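Local coordinates for SusD superfamily protein (Bacteroides thetaiotaomicron, PDB 3MCX) that is of unknown function but belongs to the SusD family of outer-membrane proteins, whose members typically bind glycans at the cell surface, and binds zinc ions, at residues S79-L82 and N83-P87; V91-V94 and I95-T98; G418-F421 and Y422-R426. All coordinates share one frame; numbering follows the deposited sequence. Where two conformers were deposited one is given.

Contact 1. Residues S79-L82 and N83-P87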
loop_
_atom_site.group_PDB
_atom_site.type_symbol
_atom_site.label_atom_id
_atom_site.label_comp_id
_atom_site.label_asym_id
_atom_site.label_seq_id
_atom_site.Cartn_x
_atom_site.Cartn_y
_atom_site.Cartn_z
ATOM N N SER A 79 -12.408 5.266 -18.815
ATOM C CA SER A 79 -13.799 4.880 -18.655
ATOM C C SER A 79 -13.994 3.721 -17.650
ATOM O O SER A 79 -15.154 3.340 -17.420
ATOM C CB SER A 79 -14.348 4.451 -19.995
ATOM O OG SER A 79 -13.580 3.372 -20.499
ATOM N N ASP A 80 -12.936 3.157 -17.097
ATOM C CA ASP A 80 -13.063 1.917 -16.306
ATOM C C ASP A 80 -13.684 2.220 -14.939
ATOM O O ASP A 80 -13.084 2.900 -14.105
ATOM C CB ASP A 80 -11.692 1.275 -16.190
ATOM C CG ASP A 80 -11.726 -0.149 -15.675
ATOM O OD1 ASP A 80 -12.452 -0.373 -14.665
ATOM O OD2 ASP A 80 -10.998 -1.015 -16.234
ATOM N N ASN A 81 -14.900 1.741 -14.709
ATOM C CA ASN A 81 -15.566 2.069 -13.467
ATOM C C ASN A 81 -14.904 1.415 -12.257
ATOM O O ASN A 81 -14.615 2.065 -11.266
ATOM C CB ASN A 81 -17.036 1.688 -13.528
ATOM C CG ASN A 81 -17.796 2.178 -12.316
ATOM O OD1 ASN A 81 -17.979 3.400 -12.145
ATOM N ND2 ASN A 81 -18.244 1.247 -11.473
ATOM N N LEU A 82 -14.683 0.105 -12.343
ATOM C CA LEU A 82 -14.079 -0.620 -11.260
ATOM C C LEU A 82 -12.699 -0.112 -10.891
ATOM O O LEU A 82 -12.341 -0.035 -9.707
ATOM C CB LEU A 82 -14.029 -2.110 -11.580
ATOM C CG LEU A 82 -13.602 -3.032 -10.449
ATOM C CD1 LEU A 82 -14.743 -3.256 -9.461
ATOM C CD2 LEU A 82 -13.088 -4.399 -10.979
ATOM N N ASN A 83 -11.909 0.228 -11.906
ATOM C CA ASN A 83 -10.495 0.457 -11.684
ATOM C C ASN A 83 -10.033 1.885 -11.707
ATOM O O ASN A 83 -8.911 2.166 -11.295
ATOM C CB ASN A 83 -9.732 -0.358 -12.715
ATOM C CG ASN A 83 -9.977 -1.848 -12.550
ATOM O OD1 ASN A 83 -9.919 -2.337 -11.423
ATOM N ND2 ASN A 83 -10.245 -2.560 -13.637
ATOM N N ILE A 84 -10.876 2.787 -12.172
ATOM C CA ILE A 84 -10.522 4.209 -12.273
ATOM C C ILE A 84 -11.562 5.093 -11.600
ATOM O O ILE A 84 -11.216 5.841 -10.672
ATOM C CB ILE A 84 -10.316 4.613 -13.737
ATOM C CG1 ILE A 84 -9.114 3.887 -14.370
ATOM C CG2 ILE A 84 -10.159 6.139 -13.900
ATOM C CD1 ILE A 84 -7.746 4.206 -13.743
ATOM N N VAL A 85 -12.817 4.999 -12.007
ATOM C CA VAL A 85 -13.836 5.884 -11.449
ATOM C C VAL A 85 -14.019 5.625 -9.950
ATOM O O VAL A 85 -14.001 6.541 -9.138
ATOM C CB VAL A 85 -15.183 5.723 -12.173
ATOM C CG1 VAL A 85 -16.253 6.647 -11.598
ATOM C CG2 VAL A 85 -15.037 6.036 -13.674
ATOM N N LEU A 86 -14.220 4.363 -9.562
ATOM C CA LEU A 86 -14.479 4.080 -8.153
ATOM C C LEU A 86 -13.267 4.403 -7.255
ATOM O O LEU A 86 -13.448 5.034 -6.208
ATOM C CB LEU A 86 -14.954 2.612 -8.007
ATOM C CG LEU A 86 -16.416 2.388 -8.366
ATOM C CD1 LEU A 86 -16.708 0.891 -8.338
ATOM C CD2 LEU A 86 -17.372 3.160 -7.417
ATOM N N PRO A 87 -12.043 3.985 -7.627
ATOM C CA PRO A 87 -10.920 4.332 -6.745
ATOM C C PRO A 87 -10.668 5.817 -6.579
ATOM O O PRO A 87 -10.295 6.242 -5.498
ATOM C CB PRO A 87 -9.734 3.578 -7.370
ATOM C CG PRO A 87 -10.396 2.410 -8.118
ATOM C CD PRO A 87 -11.651 3.003 -8.659
#
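D80 caps the N-terminus of helix 81-106 by turning its carboxylate forward onto N83, in the first turn. OD1 of D80 accepts from the backbone N of N83 at 2.9 Å, met from above the carboxylate plane, while OD2 of D80 takes the side-chain ND2 of N83 at 3.1 Å on its syn side but tilted out of the carboxylate plane. The carboxylate and amide planes lie 51° apart, yet OD2 stays close to the amide plane of N83. A chi1 of -167° brings the carboxylate round beside the carbonyl carbon, where it can meet N83. The carbonyl O of D80 is gripped twice, by N of V85 at 3.0 Å and, from above the carbonyl plane, by N of I84 at 2.9 Å; the V85 bond is the straighter and belongs to a wider pi-type turn. A second such i to i+5 bond, N of L86 to O of N81, follows. The amide of N81 lies across the apolar side chains one turn on, OD1 against CB of V85 at 3.6 Å and ND2 against CD1 of L86 at 3.5 Å. P87 has no N-H to give; its CD instead sits 3.3 Å from O of L82. Further out, G65 N also donates to OD2 of D80, and ND2 of N83 also hydrogen-bonds to K66 O, so the cap fastens the preceding loop to the helix. Replacing D80 by alanine would probably leave N of N83 and N of G65 without their acceptor and the N83 amide less firmly oriented. The anionic cap, facing the positive end of the helix dipole, is probably stabilised by it.

Contact 2. Residues V91-V94 and I95-T98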
loop_
_atom_site.group_PDB
_atom_site.type_symbol
_atom_site.label_atom_id
_atom_site.label_comp_id
_atom_site.label_asym_id
_atom_site.label_seq_id
_atom_site.Cartn_x
_atom_site.Cartn_y
_atom_site.Cartn_z
ATOM N N VAL A 91 -11.704 7.622 -2.735
ATOM C CA VAL A 91 -10.698 8.320 -1.936
ATOM C C VAL A 91 -11.080 9.775 -1.752
ATOM O O VAL A 91 -10.929 10.328 -0.654
ATOM C CB VAL A 91 -9.268 8.096 -2.457
ATOM C CG1 VAL A 91 -8.287 8.869 -1.579
ATOM C CG2 VAL A 91 -8.927 6.605 -2.426
ATOM N N TYR A 92 -11.634 10.409 -2.784
ATOM C CA TYR A 92 -12.108 11.786 -2.613
ATOM C C TYR A 92 -13.259 11.877 -1.603
ATOM O O TYR A 92 -13.410 12.863 -0.911
ATOM C CB TYR A 92 -12.458 12.453 -3.956
ATOM C CG TYR A 92 -11.258 13.106 -4.575
ATOM C CD1 TYR A 92 -10.703 14.215 -3.985
ATOM C CD2 TYR A 92 -10.644 12.568 -5.715
ATOM C CE1 TYR A 92 -9.575 14.798 -4.516
ATOM C CE2 TYR A 92 -9.526 13.137 -6.241
ATOM C CZ TYR A 92 -8.983 14.257 -5.636
ATOM O OH TYR A 92 -7.817 14.788 -6.142
ATOM N N LYS A 93 -14.113 10.852 -1.534
ATOM C CA LYS A 93 -15.171 10.837 -0.523
ATOM C C LYS A 93 -14.554 10.833 0.877
ATOM O O LYS A 93 -15.024 11.556 1.754
ATOM C CB LYS A 93 -16.102 9.624 -0.711
ATOM C CG LYS A 93 -17.342 9.636 0.183
ATOM C CD LYS A 93 -18.230 8.435 -0.249
ATOM C CE LYS A 93 -19.448 8.226 0.638
ATOM N NZ LYS A 93 -20.100 6.923 0.208
ATOM N N VAL A 94 -13.525 10.008 1.081
ATOM C CA VAL A 94 -12.837 10.004 2.365
ATOM C C VAL A 94 -12.250 11.397 2.637
ATOM O O VAL A 94 -12.396 11.914 3.747
ATOM C CB VAL A 94 -11.751 8.950 2.445
ATOM C CG1 VAL A 94 -10.842 9.188 3.678
ATOM C CG2 VAL A 94 -12.394 7.542 2.504
ATOM N N ILE A 95 -11.600 12.015 1.652
ATOM C CA ILE A 95 -11.014 13.348 1.857
ATOM C C ILE A 95 -12.100 14.351 2.265
ATOM O O ILE A 95 -11.952 15.109 3.232
ATOM C CB ILE A 95 -10.257 13.808 0.599
ATOM C CG1 ILE A 95 -8.968 12.998 0.469
ATOM C CG2 ILE A 95 -10.001 15.329 0.660
ATOM C CD1 ILE A 95 -8.245 13.150 -0.871
ATOM N N ARG A 96 -13.204 14.311 1.557
ATOM C CA ARG A 96 -14.309 15.208 1.868
ATOM C C ARG A 96 -14.822 15.016 3.294
ATOM O O ARG A 96 -15.081 15.973 3.989
ATOM C CB ARG A 96 -15.394 15.103 0.811
ATOM C CG ARG A 96 -14.888 15.612 -0.537
ATOM C CD ARG A 96 -15.911 15.600 -1.649
ATOM N NE ARG A 96 -16.921 14.554 -1.591
ATOM C CZ ARG A 96 -16.980 13.599 -2.499
ATOM N NH1 ARG A 96 -16.094 13.625 -3.468
ATOM N NH2 ARG A 96 -17.878 12.679 -2.443
ATOM N N GLN A 97 -14.954 13.780 3.714
ATOM C CA GLN A 97 -15.382 13.512 5.078
ATOM C C GLN A 97 -14.367 14.007 6.110
ATOM O O GLN A 97 -14.748 14.558 7.135
ATOM C CB GLN A 97 -15.688 12.029 5.267
ATOM C CG GLN A 97 -16.927 11.593 4.463
ATOM C CD GLN A 97 -17.430 10.208 4.834
ATOM O OE1 GLN A 97 -16.923 9.570 5.748
ATOM N NE2 GLN A 97 -18.455 9.750 4.108
ATOM N N THR A 98 -13.076 13.811 5.847
ATOM C CA THR A 98 -12.058 14.367 6.735
ATOM C C THR A 98 -12.163 15.893 6.824
ATOM O O THR A 98 -12.051 16.469 7.919
ATOM C CB THR A 98 -10.595 13.982 6.431
ATOM O OG1 THR A 98 -10.129 14.525 5.169
ATOM C CG2 THR A 98 -10.390 12.461 6.459
#
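About two regular alpha-helical turns in the middle of helix 81-106 carry this contact, with successive i to i+4 backbone bonds from I95, R96, Q97 and T98 back to V91, Y92, K93 and V94. On the buried side CD1 of I95 comes 4.1 Å from CD1 of the Y92 ring, the two side chains running side by side, and 4.3 Å from CG1 of V91. The OH of Y92 bonds to P155 O, and its ring meets W88. V91 and V94 both lie on S132 of helix 115-140, while V94 also reaches I31 and L34 of helix 21-36. Toward the outside, in one of two conformers, and so only tentatively, R96 lays one face of its guanidinium over CA of K93. The extended K93 chain runs alongside Q97, CE to NE2 3.9 Å. T98 places OG1 between its backbone N and carbonyl carbon (chi1 66°), from where it donates to O of I95 at 2.7 Å. The stretch is thus amphipathic: V91 and V94 pack on neighbouring helices, Y92 also reaches the loop of V154 and P155, and the buried threonine hydroxyl is satisfied by its own helix.

Contact 3. Residues G418-F421 and Y422-R426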
loop_
_atom_site.group_PDB
_atom_site.type_symbol
_atom_site.label_atom_id
_atom_site.label_comp_id
_atom_site.label_asym_id
_atom_site.label_seq_id
_atom_site.Cartn_x
_atom_site.Cartn_y
_atom_site.Cartn_z
ATOM N N GLY A 418 1.281 -4.113 -1.236
ATOM C CA GLY A 418 0.916 -2.913 -1.974
ATOM C C GLY A 418 1.988 -1.886 -2.243
ATOM O O GLY A 418 1.666 -0.817 -2.726
ATOM N N GLU A 419 3.264 -2.206 -1.989
ATOM C CA GLU A 419 4.334 -1.206 -2.090
ATOM C C GLU A 419 5.409 -1.487 -3.132
ATOM O O GLU A 419 6.092 -0.556 -3.546
ATOM C CB GLU A 419 5.028 -0.992 -0.755
ATOM C CG GLU A 419 4.162 -0.298 0.265
ATOM C CD GLU A 419 3.767 1.072 -0.147
ATOM O OE1 GLU A 419 4.646 1.815 -0.653
ATOM O OE2 GLU A 419 2.585 1.432 -0.038
ATOM N N VAL A 420 5.634 -2.741 -3.511
ATOM C CA VAL A 420 6.786 -3.064 -4.347
ATOM C C VAL A 420 6.890 -2.284 -5.659
ATOM O O VAL A 420 7.996 -1.928 -6.075
ATOM C CB VAL A 420 6.902 -4.605 -4.539
ATOM C CG1 VAL A 420 7.738 -5.005 -5.758
ATOM C CG2 VAL A 420 7.435 -5.206 -3.242
ATOM N N PHE A 421 5.775 -1.989 -6.313
ATOM C CA PHE A 421 5.817 -1.150 -7.521
ATOM C C PHE A 421 6.647 0.118 -7.331
ATOM O O PHE A 421 7.468 0.482 -8.158
ATOM C CB PHE A 421 4.362 -0.791 -7.836
ATOM C CG PHE A 421 4.127 0.044 -9.077
ATOM C CD1 PHE A 421 4.801 -0.162 -10.256
ATOM C CD2 PHE A 421 3.099 1.003 -9.073
ATOM C CE1 PHE A 421 4.480 0.548 -11.379
ATOM C CE2 PHE A 421 2.809 1.724 -10.191
ATOM C CZ PHE A 421 3.475 1.492 -11.338
ATOM N N TYR A 422 6.381 0.782 -6.219
ATOM C CA TYR A 422 7.024 2.080 -5.919
ATOM C C TYR A 422 8.521 1.935 -5.689
ATOM O O TYR A 422 9.285 2.862 -5.973
ATOM C CB TYR A 422 6.298 2.727 -4.735
ATOM C CG TYR A 422 4.838 2.866 -5.043
ATOM C CD1 TYR A 422 4.413 3.745 -6.052
ATOM C CD2 TYR A 422 3.905 2.020 -4.451
ATOM C CE1 TYR A 422 3.109 3.857 -6.397
ATOM C CE2 TYR A 422 2.544 2.108 -4.827
ATOM C CZ TYR A 422 2.173 3.017 -5.798
ATOM O OH TYR A 422 0.842 3.115 -6.199
ATOM N N ASP A 423 8.956 0.760 -5.220
ATOM C CA ASP A 423 10.401 0.456 -5.095
ATOM C C ASP A 423 11.116 0.633 -6.429
ATOM O O ASP A 423 12.228 1.157 -6.487
ATOM C CB ASP A 423 10.646 -0.980 -4.616
ATOM C CG ASP A 423 10.061 -1.280 -3.265
ATOM O OD1 ASP A 423 9.405 -0.430 -2.616
ATOM O OD2 ASP A 423 10.304 -2.431 -2.803
ATOM N N TYR A 424 10.500 0.163 -7.513
ATOM C CA TYR A 424 11.091 0.323 -8.823
ATOM C C TYR A 424 11.021 1.792 -9.231
ATOM O O TYR A 424 12.019 2.367 -9.669
ATOM C CB TYR A 424 10.339 -0.497 -9.870
ATOM C CG TYR A 424 10.527 -1.987 -9.753
ATOM C CD1 TYR A 424 9.728 -2.719 -8.893
ATOM C CD2 TYR A 424 11.479 -2.660 -10.513
ATOM C CE1 TYR A 424 9.900 -4.101 -8.784
ATOM C CE2 TYR A 424 11.639 -4.020 -10.406
ATOM C CZ TYR A 424 10.814 -4.739 -9.565
ATOM O OH TYR A 424 10.979 -6.117 -9.449
ATOM N N LEU A 425 9.849 2.417 -9.066
ATOM C CA LEU A 425 9.645 3.773 -9.582
ATOM C C LEU A 425 10.634 4.753 -8.961
ATOM O O LEU A 425 11.284 5.530 -9.680
ATOM C CB LEU A 425 8.219 4.224 -9.343
ATOM C CG LEU A 425 7.108 3.393 -10.008
ATOM C CD1 LEU A 425 5.721 3.975 -9.692
ATOM C CD2 LEU A 425 7.356 3.232 -11.530
ATOM N N ARG A 426 10.733 4.750 -7.631
ATOM C CA ARG A 426 11.592 5.761 -6.986
ATOM C C ARG A 426 13.075 5.560 -7.218
ATOM O O ARG A 426 13.882 6.465 -7.016
ATOM C CB ARG A 426 11.335 5.856 -5.482
ATOM C CG ARG A 426 11.744 4.653 -4.685
ATOM C CD ARG A 426 11.600 4.905 -3.183
ATOM N NE ARG A 426 11.801 3.635 -2.490
ATOM C CZ ARG A 426 10.831 2.746 -2.261
ATOM N NH1 ARG A 426 9.572 2.973 -2.598
ATOM N NH2 ARG A 426 11.139 1.604 -1.659
HETATM O O HOH W 1 7.251 2.563 -0.946
#
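G418 sets its carbonyl O at the edge of the Y422 ring, in the ring plane and 3.7 Å from CE2; its positive phi suits a glycine. E419 comes next, its backbone O taking a weak bond from N of Y422. Its side chain bends at chi2, and OE1 rests 3.9 Å from CD2 of Y422 and accepts from a water at 2.7 Å, which in turn receives a weak bond from NH1 of R426. OE2 of E419 pairs with R138, the same arginine that makes a cation-pi contact with Y422. V420 gives its carbonyl O to a weak bond from N of D423, while CG1 lies 3.8 Å from CE1 of Y424, in the plane of that ring and at its edge, both side chains pointing the same way. F421 carries most of the apolar contact. It swings its ring away from the backbone N (chi1 -178°), and CD1 of L425 sits over one face, 3.8 Å from the centroid and 14° off the normal, a CH-pi contact. CD2 of F421 in turn lies over a face of Y422, near the rim, in an oblique aromatic pair with planes at 56°. The carbonyl O of F421 accepts from N of L425 at 3.2 Å, and more weakly from N of Y424. D423 OD1 forms a salt bridge with NH2 of R426 at 2.8 Å, met from above the carboxylate plane, while OD2 goes to R410 and NE of R426 to E365. The buried E419, D423 and R426 and their partners therefore appear to offset one another's charge beside the F421-Y422 pair at the start of helix 420-426.

How the contacts relate
From the N-terminal side, contact 1 comes first, where the loop after helix 69-72 turns into helix 81-106; contact 2 follows further along the same helix, its centre about 17 Å away. Contact 3 lies far on in sequence, at the start of helix 420-426, with its centre about 22 Å from that of contact 1 and about 25 Å from that of contact 2. All three are local turns arranged in series: none closes a long loop, and none nests in or crosses another. Contact 1 joins the helix start to the preceding loop, contact 2 packs its middle against helices 21-36 and 115-140, and contact 3 sits among helices 201-214 and 403-414.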